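Local coordinates for heterokaryon incompatibility protein s (Podospora anserina, PDB 2WVQ) that forms a prion and triggers lethal heterokaryon incompatibility with het-S on fusion of incompatible fungal cells, represented here by its globular HeLo domain, at residues K53-R58 with G210-M215. The protein carries 2 engineered substitutions. Residues are numbered along the deposited sequence; the frame is centred on the assembly and turned at random.
Sequences KARLSR and GIDAAM
Residues 53-58 form less than two turns inside helix 42-62, and 210-215 pass from a loop into the first turn of helix 213-224; the backbones come closest at R55 and D212, CA to CA 6.3 Å. The motif is an N-cap tied to a neighbouring helix by a salt bridge, within the mainly helical HeLo domain. D212, its CG anti to the backbone N, places its carboxylate opposite the tip of R58, which bends at chi3 (-53°) to meet it tip to tip. The grip is end-on and bidentate: R58 NH1 donates to D212 OD1 at 2.9 Å and R58 NH2 to D212 OD2 at 2.7 Å, both on syn lone pairs, with the two planes 40° apart. R58 NH2 also forms a salt bridge with E191, so this buried guanidinium is shared by two acids. R55 runs extended past D212 the opposite way; its NH1 makes a weak hydrogen bond to I211 O, while NH2 and NE form salt bridges with D172 and E175 of helix 157-176. Beside the ion pair, M215 CE packs on A54 CB at 4.0 Å and touches the edge of the R58 guanidinium. M215 N closes the cap, donating almost straight (168°) to D212 OD1 from above the carboxylate plane, at 3.1 Å.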
loop_
_atom_site.group_PDB
_atom_site.type_symbol
_atom_site.label_atom_id
_atom_site.label_comp_id
_atom_site.label_asym_id
_atom_site.label_seq_id
_atom_site.Cartn_x
_atom_site.Cartn_y
_atom_site.Cartn_z
ATOM N N LYS A 53 14.883 -8.002 -1.379
ATOM C CA LYS A 53 14.724 -9.193 -2.210
ATOM C C LYS A 53 15.544 -10.362 -1.624
ATOM O O LYS A 53 15.083 -11.495 -1.609
ATOM C CB LYS A 53 15.143 -8.906 -3.648
ATOM C CG LYS A 53 15.009 -10.080 -4.598
ATOM C CD LYS A 53 15.729 -9.811 -5.946
ATOM C CE LYS A 53 15.007 -10.587 -7.061
ATOM N NZ LYS A 53 15.759 -10.575 -8.327
ATOM N N ALA A 54 16.752 -10.076 -1.143
ATOM C CA ALA A 54 17.619 -11.137 -0.561
ATOM C C ALA A 54 16.985 -11.702 0.717
ATOM O O ALA A 54 17.074 -12.902 1.008
ATOM C CB ALA A 54 19.041 -10.579 -0.250
ATOM N N ARG A 55 16.338 -10.830 1.477
ATOM C CA ARG A 55 15.792 -11.235 2.754
ATOM C C ARG A 55 14.511 -12.064 2.595
ATOM O O ARG A 55 14.281 -13.050 3.359
ATOM C CB ARG A 55 15.584 -10.042 3.659
ATOM C CG ARG A 55 15.308 -10.469 5.091
ATOM C CD ARG A 55 14.561 -9.426 5.826
ATOM N NE ARG A 55 13.906 -9.923 7.030
ATOM C CZ ARG A 55 13.039 -9.204 7.735
ATOM N NH1 ARG A 55 12.729 -7.959 7.349
ATOM N NH2 ARG A 55 12.467 -9.722 8.808
ATOM N N LEU A 56 13.701 -11.678 1.603
ATOM C CA LEU A 56 12.509 -12.422 1.202
ATOM C C LEU A 56 12.940 -13.814 0.676
ATOM O O LEU A 56 12.407 -14.869 1.099
ATOM C CB LEU A 56 11.702 -11.651 0.122
ATOM C CG LEU A 56 10.440 -12.297 -0.512
ATOM C CD1 LEU A 56 9.358 -12.586 0.480
ATOM C CD2 LEU A 56 9.835 -11.497 -1.711
ATOM N N SER A 57 13.913 -13.833 -0.215
ATOM C CA SER A 57 14.366 -15.136 -0.670
ATOM C C SER A 57 15.012 -16.018 0.437
ATOM O O SER A 57 14.838 -17.225 0.389
ATOM C CB SER A 57 15.199 -15.054 -1.935
ATOM O OG SER A 57 16.555 -14.908 -1.664
ATOM N N ARG A 58 15.731 -15.421 1.397
ATOM C CA ARG A 58 16.253 -16.139 2.543
ATOM C C ARG A 58 15.169 -16.901 3.267
ATOM O O ARG A 58 15.405 -18.034 3.670
ATOM C CB ARG A 58 17.052 -15.273 3.521
ATOM C CG ARG A 58 17.992 -16.083 4.520
ATOM C CD ARG A 58 18.646 -15.143 5.530
ATOM N NE ARG A 58 19.320 -14.048 4.818
ATOM C CZ ARG A 58 19.107 -12.734 4.972
ATOM N NH1 ARG A 58 18.244 -12.276 5.858
ATOM N NH2 ARG A 58 19.802 -11.870 4.234
ATOM N N GLY A 210 17.320 -1.295 9.159
ATOM C CA GLY A 210 15.865 -1.166 9.041
ATOM C C GLY A 210 15.137 -2.200 8.186
ATOM O O GLY A 210 13.900 -2.252 8.200
ATOM N N ILE A 211 15.880 -3.024 7.444
ATOM C CA ILE A 211 15.259 -3.926 6.461
ATOM C C ILE A 211 15.641 -5.402 6.607
ATOM O O ILE A 211 14.830 -6.293 6.349
ATOM C CB ILE A 211 15.421 -3.401 4.979
ATOM C CG1 ILE A 211 16.852 -3.441 4.467
ATOM C CG2 ILE A 211 14.935 -1.947 4.862
ATOM C CD1 ILE A 211 17.035 -2.655 3.147
ATOM N N ASP A 212 16.861 -5.647 7.065
ATOM C CA ASP A 212 17.381 -7.011 7.205
ATOM C C ASP A 212 18.437 -7.081 8.316
ATOM O O ASP A 212 19.651 -7.031 8.027
ATOM C CB ASP A 212 17.976 -7.475 5.873
ATOM C CG ASP A 212 18.342 -8.957 5.871
ATOM O OD1 ASP A 212 18.421 -9.574 6.959
ATOM O OD2 ASP A 212 18.598 -9.484 4.780
ATOM N N ALA A 213 17.973 -7.199 9.568
ATOM C CA ALA A 213 18.845 -7.295 10.763
ATOM C C ALA A 213 19.839 -8.464 10.721
ATOM O O ALA A 213 20.977 -8.321 11.192
ATOM C CB ALA A 213 18.020 -7.368 12.025
ATOM N N ALA A 214 19.408 -9.604 10.185
ATOM C CA ALA A 214 20.270 -10.779 10.017
ATOM C C ALA A 214 21.528 -10.470 9.172
ATOM O O ALA A 214 22.655 -10.796 9.585
ATOM C CB ALA A 214 19.477 -11.960 9.460
ATOM N N MET A 215 21.333 -9.795 8.037
ATOM C CA MET A 215 22.445 -9.325 7.178
ATOM C C MET A 215 23.267 -8.243 7.844
ATOM O O MET A 215 24.493 -8.225 7.765
ATOM C CB MET A 215 21.918 -8.817 5.830
ATOM C CG MET A 215 23.014 -8.333 4.867
ATOM S SD MET A 215 22.487 -7.787 3.229
ATOM C CE MET A 215 21.406 -9.088 2.617
#